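Local structure of glucose-6-phosphate 1-dehydrogenase (Kluyveromyces lactis, 7E6I) at residues D92-L98 with K135-L140; Q147-V151 with A422-D426; F155-L159 with L436-K441. The protein catalyses the NADP+-dependent oxidation of D-glucose 6-phosphate to 6-phospho-D-glucono-1,5-lactone, the first step of the oxidative pentose phosphate pathway. All coordinates share one frame; numbering follows the deposited sequence.

Interaction 1 packs two helices of the Rossmann-type coenzyme domain against each other, whereas interactions 2 and 3 each join that domain to the C-terminal domain, at opposite ends of the run from strand 146-152 into helix 159-169, with partners from the successive helices 414-423 and 433-451. Interaction 1 is partly buried and far out from the chain's centre; a shared carboxylate and a tyrosine face carry it. Interaction 2 is buried: an arginine from the sheet reaches the carbonyls at a helix end. Interaction 3, about 11 Å from the bound substrate at the Phe155 side chain, relies on a tryptophan under loop backbone. Interactions 1 and 2 touch lightly where Leu140 meets Gln147, and helix 126-139 leads into strand 146-152.

Interaction 1 (D92-L98 with K135-L140)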
loop_
_atom_site.group_PDB
_atom_site.type_symbol
_atom_site.label_atom_id
_atom_site.label_comp_id
_atom_site.label_asym_id
_atom_site.label_seq_id
_atom_site.Cartn_x
_atom_site.Cartn_y
_atom_site.Cartn_z
ATOM N N ASP A 92 -7.098 23.419 -15.245
ATOM C CA ASP A 92 -8.356 24.115 -15.021
ATOM C C ASP A 92 -9.135 24.414 -16.297
ATOM O O ASP A 92 -10.287 24.855 -16.205
ATOM C CB ASP A 92 -8.055 25.441 -14.311
ATOM C CG ASP A 92 -9.050 25.767 -13.238
ATOM O OD1 ASP A 92 -8.696 25.657 -12.046
ATOM O OD2 ASP A 92 -10.186 26.152 -13.586
ATOM N N SER A 93 -8.540 24.219 -17.472
ATOM C CA SER A 93 -9.080 24.809 -18.688
ATOM C C SER A 93 -8.829 23.897 -19.879
ATOM O O SER A 93 -7.807 23.210 -19.952
ATOM C CB SER A 93 -8.465 26.191 -18.946
ATOM O OG SER A 93 -9.352 27.019 -19.680
ATOM N N ASP A 94 -9.750 23.959 -20.844
ATOM C CA ASP A 94 -9.804 22.979 -21.923
ATOM C C ASP A 94 -8.692 23.131 -22.953
ATOM O O ASP A 94 -8.476 22.204 -23.738
ATOM C CB ASP A 94 -11.149 23.061 -22.650
ATOM C CG ASP A 94 -12.340 23.080 -21.701
ATOM O OD1 ASP A 94 -12.376 22.287 -20.731
ATOM O OD2 ASP A 94 -13.259 23.884 -21.945
ATOM N N GLU A 95 -7.995 24.270 -23.000
ATOM C CA GLU A 95 -7.034 24.472 -24.084
ATOM C C GLU A 95 -5.866 23.508 -23.971
ATOM O O GLU A 95 -5.350 23.034 -24.990
ATOM C CB GLU A 95 -6.524 25.917 -24.119
ATOM C CG GLU A 95 -5.894 26.421 -22.835
ATOM C CD GLU A 95 -6.909 27.115 -21.952
ATOM O OE1 GLU A 95 -6.517 27.629 -20.872
ATOM O OE2 GLU A 95 -8.101 27.141 -22.346
ATOM N N GLY A 96 -5.430 23.213 -22.748
ATOM C CA GLY A 96 -4.360 22.247 -22.581
ATOM C C GLY A 96 -4.754 20.866 -23.063
ATOM O O GLY A 96 -3.979 20.192 -23.748
ATOM N N TYR A 97 -5.978 20.441 -22.736
ATOM C CA TYR A 97 -6.423 19.097 -23.099
ATOM C C TYR A 97 -6.647 18.975 -24.600
ATOM O O TYR A 97 -6.326 17.940 -25.196
ATOM C CB TYR A 97 -7.685 18.743 -22.310
ATOM C CG TYR A 97 -7.409 18.752 -20.822
ATOM C CD1 TYR A 97 -7.387 19.946 -20.109
ATOM C CD2 TYR A 97 -7.128 17.576 -20.139
ATOM C CE1 TYR A 97 -7.111 19.971 -18.757
ATOM C CE2 TYR A 97 -6.855 17.588 -18.778
ATOM C CZ TYR A 97 -6.849 18.790 -18.092
ATOM O OH TYR A 97 -6.579 18.808 -16.739
ATOM N N LEU A 98 -7.164 20.029 -25.233
ATOM C CA LEU A 98 -7.312 20.000 -26.682
ATOM C C LEU A 98 -5.954 19.986 -27.366
ATOM O O LEU A 98 -5.758 19.267 -28.351
ATOM C CB LEU A 98 -8.148 21.186 -27.146
ATOM C CG LEU A 98 -9.566 21.132 -26.582
ATOM C CD1 LEU A 98 -10.267 22.469 -26.722
ATOM C CD2 LEU A 98 -10.357 20.012 -27.248
ATOM N N LYS A 135 -11.934 17.227 -17.155
ATOM C CA LYS A 135 -11.372 17.694 -18.415
ATOM C C LYS A 135 -11.088 16.536 -19.369
ATOM O O LYS A 135 -11.429 16.601 -20.555
ATOM C CB LYS A 135 -10.110 18.500 -18.142
ATOM C CG LYS A 135 -10.358 19.795 -17.399
ATOM C CD LYS A 135 -11.075 20.798 -18.269
ATOM C CE LYS A 135 -11.871 21.768 -17.416
ATOM N NZ LYS A 135 -13.137 22.185 -18.070
ATOM N N LEU A 136 -10.460 15.465 -18.872
ATOM C CA LEU A 136 -10.233 14.291 -19.712
ATOM C C LEU A 136 -11.542 13.747 -20.271
ATOM O O LEU A 136 -11.613 13.352 -21.441
ATOM C CB LEU A 136 -9.518 13.200 -18.920
ATOM C CG LEU A 136 -8.061 13.414 -18.546
ATOM C CD1 LEU A 136 -7.639 12.313 -17.569
ATOM C CD2 LEU A 136 -7.198 13.418 -19.788
ATOM N N LYS A 137 -12.586 13.717 -19.448
ATOM C CA LYS A 137 -13.871 13.203 -19.904
ATOM C C LYS A 137 -14.557 14.165 -20.873
ATOM O O LYS A 137 -15.211 13.719 -21.818
ATOM C CB LYS A 137 -14.756 12.907 -18.693
ATOM C CG LYS A 137 -16.046 12.183 -19.002
ATOM C CD LYS A 137 -15.830 10.819 -19.668
ATOM C CE LYS A 137 -17.148 10.039 -19.723
ATOM N NZ LYS A 137 -16.977 8.650 -20.241
ATOM N N GLU A 138 -14.425 15.479 -20.661
ATOM C CA GLU A 138 -15.044 16.449 -21.563
ATOM C C GLU A 138 -14.297 16.573 -22.887
ATOM O O GLU A 138 -14.926 16.832 -23.918
ATOM C CB GLU A 138 -15.130 17.838 -20.907
ATOM C CG GLU A 138 -15.789 17.898 -19.504
ATOM C CD GLU A 138 -15.329 19.110 -18.644
ATOM O OE1 GLU A 138 -16.183 19.775 -18.006
ATOM O OE2 GLU A 138 -14.109 19.398 -18.594
ATOM N N ASN A 139 -12.974 16.394 -22.886
ATOM C CA ASN A 139 -12.148 16.749 -24.035
ATOM C C ASN A 139 -11.388 15.590 -24.658
ATOM O O ASN A 139 -11.203 15.591 -25.874
ATOM C CB ASN A 139 -11.133 17.834 -23.642
ATOM C CG ASN A 139 -11.797 19.127 -23.204
ATOM O OD1 ASN A 139 -12.124 19.983 -24.026
ATOM N ND2 ASN A 139 -12.008 19.275 -21.902
ATOM N N LEU A 140 -10.945 14.607 -23.878
ATOM C CA LEU A 140 -9.990 13.605 -24.347
ATOM C C LEU A 140 -10.482 12.193 -24.057
ATOM O O LEU A 140 -9.756 11.359 -23.519
ATOM C CB LEU A 140 -8.637 13.834 -23.689
ATOM C CG LEU A 140 -7.341 13.630 -24.470
ATOM C CD1 LEU A 140 -6.182 14.097 -23.603
ATOM C CD2 LEU A 140 -7.142 12.191 -24.918
#
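The ring of Tyr97 lies over the start of the Lys135 side chain, with Lys135 CB 3.3 Å from the ring centroid and 12° off its normal, a CH-pi contact onto one face. The two helices, 94-110 and 126-139, belong to the Rossmann-type dinucleotide-binding domain, and here their short segments cross at -63° with axes 9.7 Å apart. From the ring the lysine chain runs on toward the beginning of helix 94-110: CG passes Tyr97 CE1, and bends at chi2 (-70°) and chi4 then bring NZ to the Asp94 carboxylate. Lys135 NZ forms a salt bridge of 2.8 Å with Asp94 OD1, met on its syn side, and a second one with Glu138 OE2 on its own helix. The lysine thus sits between two acids whose nearest oxygens, Asp94 OD1 and Glu138 OE2, are 4.0 Å apart, and its charge probably offsets their repulsion. Asn139 ND2 donates a longer bond of 3.3 Å to the same Asp94 OD1 from the opposite face of the carboxylate plane, and a second to Lys135 O, which fixes the turn of the amide. Deeper in, Tyr97 CD2 packs against Leu136 CD2, whose side chain also touches Phe120 of strand 117-122, while the tyrosine hydroxyl bonds to Tyr91 O. On the outer side, Leu98 CD2 rests 3.7 Å from Asn139 OD1.

Interaction 2 (Q147-V151 with A422-D426)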
loop_
_atom_site.group_PDB
_atom_site.type_symbol
_atom_site.label_atom_id
_atom_site.label_comp_id
_atom_site.label_asym_id
_atom_site.label_seq_id
_atom_site.Cartn_x
_atom_site.Cartn_y
_atom_site.Cartn_z
ATOM N N GLN A 147 -9.369 3.893 -22.422
ATOM C CA GLN A 147 -8.558 4.754 -21.570
ATOM C C GLN A 147 -8.653 4.286 -20.122
ATOM O O GLN A 147 -9.715 3.850 -19.663
ATOM C CB GLN A 147 -8.990 6.228 -21.658
ATOM C CG GLN A 147 -10.486 6.419 -21.622
ATOM C CD GLN A 147 -11.062 6.593 -23.027
ATOM O OE1 GLN A 147 -10.546 7.375 -23.824
ATOM N NE2 GLN A 147 -12.117 5.840 -23.341
ATOM N N ARG A 148 -7.536 4.387 -19.409
ATOM C CA ARG A 148 -7.446 4.011 -18.009
ATOM C C ARG A 148 -6.770 5.140 -17.246
ATOM O O ARG A 148 -5.783 5.710 -17.718
ATOM C CB ARG A 148 -6.653 2.709 -17.843
ATOM C CG ARG A 148 -7.354 1.486 -18.403
ATOM C CD ARG A 148 -6.435 0.271 -18.459
ATOM N NE ARG A 148 -7.074 -0.843 -19.154
ATOM C CZ ARG A 148 -6.421 -1.791 -19.819
ATOM N NH1 ARG A 148 -5.092 -1.777 -19.888
ATOM N NH2 ARG A 148 -7.105 -2.758 -20.419
ATOM N N VAL A 149 -7.291 5.480 -16.074
ATOM C CA VAL A 149 -6.667 6.517 -15.263
ATOM C C VAL A 149 -6.257 5.919 -13.920
ATOM O O VAL A 149 -7.023 5.180 -13.295
ATOM C CB VAL A 149 -7.566 7.761 -15.104
ATOM C CG1 VAL A 149 -8.996 7.499 -15.574
ATOM C CG2 VAL A 149 -7.521 8.305 -13.679
ATOM N N ILE A 150 -5.027 6.215 -13.509
ATOM C CA ILE A 150 -4.487 5.815 -12.222
ATOM C C ILE A 150 -4.558 7.006 -11.281
ATOM O O ILE A 150 -4.092 8.102 -11.620
ATOM C CB ILE A 150 -3.038 5.323 -12.359
ATOM C CG1 ILE A 150 -2.974 4.033 -13.164
ATOM C CG2 ILE A 150 -2.422 5.118 -10.996
ATOM C CD1 ILE A 150 -1.595 3.760 -13.710
ATOM N N VAL A 151 -5.140 6.798 -10.102
ATOM C CA VAL A 151 -5.038 7.741 -9.002
ATOM C C VAL A 151 -4.559 6.987 -7.774
ATOM O O VAL A 151 -4.765 5.779 -7.629
ATOM C CB VAL A 151 -6.361 8.477 -8.701
ATOM C CG1 VAL A 151 -6.481 9.710 -9.584
ATOM C CG2 VAL A 151 -7.549 7.556 -8.882
ATOM N N ALA A 422 -1.698 -2.227 -14.466
ATOM C CA ALA A 422 -2.627 -1.319 -15.127
ATOM C C ALA A 422 -2.548 -1.466 -16.645
ATOM O O ALA A 422 -3.578 -1.548 -17.329
ATOM C CB ALA A 422 -2.337 0.118 -14.695
ATOM N N LEU A 423 -1.326 -1.509 -17.193
ATOM C CA LEU A 423 -1.178 -1.686 -18.635
ATOM C C LEU A 423 -1.875 -2.961 -19.085
ATOM O O LEU A 423 -2.535 -2.980 -20.130
ATOM C CB LEU A 423 0.306 -1.694 -19.026
ATOM C CG LEU A 423 1.049 -0.361 -18.850
ATOM C CD1 LEU A 423 2.538 -0.483 -19.107
ATOM C CD2 LEU A 423 0.466 0.685 -19.760
ATOM N N LEU A 424 -1.797 -4.019 -18.273
ATOM C CA LEU A 424 -2.471 -5.274 -18.584
ATOM C C LEU A 424 -3.950 -5.273 -18.218
ATOM O O LEU A 424 -4.634 -6.257 -18.503
ATOM C CB LEU A 424 -1.771 -6.443 -17.885
ATOM C CG LEU A 424 -0.260 -6.577 -18.101
ATOM C CD1 LEU A 424 0.353 -7.472 -17.041
ATOM C CD2 LEU A 424 0.052 -7.099 -19.481
ATOM N N GLY A 425 -4.474 -4.204 -17.620
ATOM C CA GLY A 425 -5.891 -4.159 -17.295
ATOM C C GLY A 425 -6.335 -4.980 -16.093
ATOM O O GLY A 425 -7.538 -5.227 -15.937
ATOM N N ASP A 426 -5.409 -5.390 -15.219
ATOM C CA ASP A 426 -5.718 -6.293 -14.105
ATOM C C ASP A 426 -5.981 -5.482 -12.837
ATOM O O ASP A 426 -5.053 -4.893 -12.274
ATOM C CB ASP A 426 -4.568 -7.280 -13.899
ATOM C CG ASP A 426 -4.836 -8.276 -12.784
ATOM O OD1 ASP A 426 -5.854 -8.135 -12.058
ATOM O OD2 ASP A 426 -4.032 -9.230 -12.648
#
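Arg148 NH1 meets Leu423 O at 2.8 Å, a bond weak because its N-H...O angle is only 124°, although the oxygen lies at the edge of the guanidinium, near its plane. Ala422 O is 3.0 Å from the same NH1. An extended chain from CG to NE reaches from the strand to the helix end, passing Ala422 O at CD. Gly425 CA sits over the centre of one guanidinium face, 3.5 Å from Arg148 CZ. Helix 414-423 ends here in a Schellman motif, with Gly425 at positive phi (76°) and two bonds back into the last turn, one of them from its N to Ala422 O; a side chain on this glycine would run into Arg148 NH2. The arginine ties the central parallel sheet of the Rossmann-type domain to a helix C-terminus of the C-terminal domain, where the partial negative charge of that end would probably favour the guanidinium. NH2 bonds to Thr3 O, and Phe5 makes a cation-pi contact with the guanidinium. Replacing Arg148 with a leucine would probably leave Thr3 O and Leu423 O without this donor, and Gly425 without the guanidinium under its CA. Further along the strand, Ile150 CD1 touches Ala422 CB at 3.8 Å.

Interaction 3 (F155-L159 with L436-K441); sequences FGHDL and LDVSWK
Trp440 slides its indole under the backbone of Gly156, His157 and Asp158, and this is the close-packed part of the contact. Asp158 CA stands over one face, 3.6 Å from Trp440 CE3, and His157 C lies over the same face at 3.5 Å from CH2. Gly156 O comes obliquely to 3.4 Å from Trp440 CZ2, on the six-membered ring. Leu159 CA, 3.8 Å from Trp440 CB, continues the indole packing. The indole carbon CG turns away from the residue's own carbonyl carbon (chi1 -83°), which directs the ring from helix 433-451 toward the loop. Gly156 has backbone angles (phi 111°) that would jam a CB against the preceding carbonyl oxygen. The loop, set against this long helix of the C-terminal domain, is a beta-alpha connection of the Rossmann-type domain, joining strand 146-152 to helix 159-169; Asp158 is the N-cap of the latter, with its OD1 also bonded to Ser161 OG. At one end, Phe155 CD2 packs 3.5 Å from Leu436 CD2, the two side chains crossing at about a right angle, with Arg180 touching both; the bound glucose 6-phosphate is about 11 Å from the Phe155 side chain. The other end faces solvent, where Lys441 is exposed. There the Leu159 methyls rest on Lys441 CG, CD2 lying 3.8 Å from it, while CD1 reaches Asp437 OD1 at 3.5 Å.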
loop_
_atom_site.group_PDB
_atom_site.type_symbol
_atom_site.label_atom_id
_atom_site.label_comp_id
_atom_site.label_asym_id
_atom_site.label_seq_id
_atom_site.Cartn_x
_atom_site.Cartn_y
_atom_site.Cartn_z
ATOM N N PHE A 155 -7.903 8.928 -0.887
ATOM C CA PHE A 155 -9.161 9.323 -1.502
ATOM C C PHE A 155 -10.130 9.747 -0.405
ATOM O O PHE A 155 -11.134 9.072 -0.160
ATOM C CB PHE A 155 -9.755 8.178 -2.325
ATOM C CG PHE A 155 -8.734 7.361 -3.040
ATOM C CD1 PHE A 155 -8.232 7.776 -4.266
ATOM C CD2 PHE A 155 -8.263 6.184 -2.490
ATOM C CE1 PHE A 155 -7.288 7.032 -4.942
ATOM C CE2 PHE A 155 -7.320 5.429 -3.151
ATOM C CZ PHE A 155 -6.824 5.847 -4.384
ATOM N N GLY A 156 -9.833 10.841 0.273
ATOM C CA GLY A 156 -10.612 11.261 1.417
ATOM C C GLY A 156 -9.834 11.113 2.712
ATOM O O GLY A 156 -8.773 10.493 2.774
ATOM N N HIS A 157 -10.384 11.736 3.755
ATOM C CA HIS A 157 -9.838 11.673 5.099
ATOM C C HIS A 157 -10.859 11.163 6.104
ATOM O O HIS A 157 -10.536 11.053 7.296
ATOM C CB HIS A 157 -9.335 13.056 5.528
ATOM C CG HIS A 157 -10.309 14.153 5.248
ATOM N ND1 HIS A 157 -11.245 14.571 6.173
ATOM C CD2 HIS A 157 -10.520 14.892 4.136
ATOM C CE1 HIS A 157 -11.977 15.539 5.649
ATOM N NE2 HIS A 157 -11.562 15.748 4.411
ATOM N N ASP A 158 -12.078 10.870 5.660
ATOM C CA ASP A 158 -13.127 10.246 6.462
ATOM C C ASP A 158 -14.215 9.815 5.486
ATOM O O ASP A 158 -14.116 10.054 4.275
ATOM C CB ASP A 158 -13.666 11.183 7.552
ATOM C CG ASP A 158 -14.102 12.544 7.012
ATOM O OD1 ASP A 158 -14.431 12.670 5.803
ATOM O OD2 ASP A 158 -14.108 13.507 7.812
ATOM N N LEU A 159 -15.262 9.179 6.022
ATOM C CA LEU A 159 -16.327 8.670 5.165
ATOM C C LEU A 159 -16.913 9.775 4.285
ATOM O O LEU A 159 -17.085 9.591 3.069
ATOM C CB LEU A 159 -17.420 8.025 6.015
ATOM C CG LEU A 159 -18.610 7.502 5.213
ATOM C CD1 LEU A 159 -18.165 6.467 4.199
ATOM C CD2 LEU A 159 -19.657 6.887 6.141
ATOM N N LEU A 436 -13.278 0.970 -0.726
ATOM C CA LEU A 436 -13.029 2.264 -0.105
ATOM C C LEU A 436 -14.151 2.631 0.856
ATOM O O LEU A 436 -13.912 3.034 2.006
ATOM C CB LEU A 436 -12.898 3.320 -1.205
ATOM C CG LEU A 436 -11.974 4.513 -1.077
ATOM C CD1 LEU A 436 -10.791 4.205 -0.180
ATOM C CD2 LEU A 436 -11.522 4.896 -2.477
ATOM N N ASP A 437 -15.393 2.492 0.398
ATOM C CA ASP A 437 -16.521 2.919 1.210
ATOM C C ASP A 437 -16.563 2.162 2.528
ATOM O O ASP A 437 -16.704 2.767 3.597
ATOM C CB ASP A 437 -17.818 2.730 0.431
ATOM C CG ASP A 437 -19.021 3.176 1.218
ATOM O OD1 ASP A 437 -19.097 4.365 1.590
ATOM O OD2 ASP A 437 -19.895 2.329 1.481
ATOM N N VAL A 438 -16.412 0.832 2.478
ATOM C CA VAL A 438 -16.502 0.038 3.702
ATOM C C VAL A 438 -15.320 0.321 4.622
ATOM O O VAL A 438 -15.464 0.350 5.854
ATOM C CB VAL A 438 -16.600 -1.456 3.364
ATOM C CG1 VAL A 438 -16.686 -2.268 4.642
ATOM C CG2 VAL A 438 -17.803 -1.704 2.496
ATOM N N SER A 439 -14.133 0.534 4.054
ATOM C CA SER A 439 -12.993 0.788 4.920
ATOM C C SER A 439 -13.157 2.116 5.656
ATOM O O SER A 439 -12.771 2.230 6.822
ATOM C CB SER A 439 -11.696 0.748 4.110
ATOM O OG SER A 439 -11.451 1.993 3.468
ATOM N N TRP A 440 -13.772 3.113 5.017
ATOM C CA TRP A 440 -14.030 4.375 5.705
ATOM C C TRP A 440 -15.187 4.263 6.696
ATOM O O TRP A 440 -15.136 4.891 7.758
ATOM C CB TRP A 440 -14.282 5.504 4.694
ATOM C CG TRP A 440 -12.988 6.101 4.157
ATOM C CD1 TRP A 440 -12.579 6.150 2.852
ATOM C CD2 TRP A 440 -11.939 6.702 4.927
ATOM N NE1 TRP A 440 -11.343 6.744 2.760
ATOM C CE2 TRP A 440 -10.925 7.088 4.021
ATOM C CE3 TRP A 440 -11.755 6.948 6.300
ATOM C CZ2 TRP A 440 -9.749 7.709 4.438
ATOM C CZ3 TRP A 440 -10.588 7.561 6.711
ATOM C CH2 TRP A 440 -9.598 7.936 5.781
ATOM N N LYS A 441 -16.208 3.446 6.405
ATOM C CA LYS A 441 -17.272 3.233 7.387
ATOM C C LYS A 441 -16.721 2.610 8.663
ATOM O O LYS A 441 -17.239 2.865 9.761
ATOM C CB LYS A 441 -18.374 2.342 6.804
ATOM C CG LYS A 441 -19.402 3.073 5.959
ATOM C CD LYS A 441 -20.142 2.120 5.009
ATOM C CE LYS A 441 -21.453 2.771 4.529
ATOM N NZ LYS A 441 -21.607 2.910 3.048
#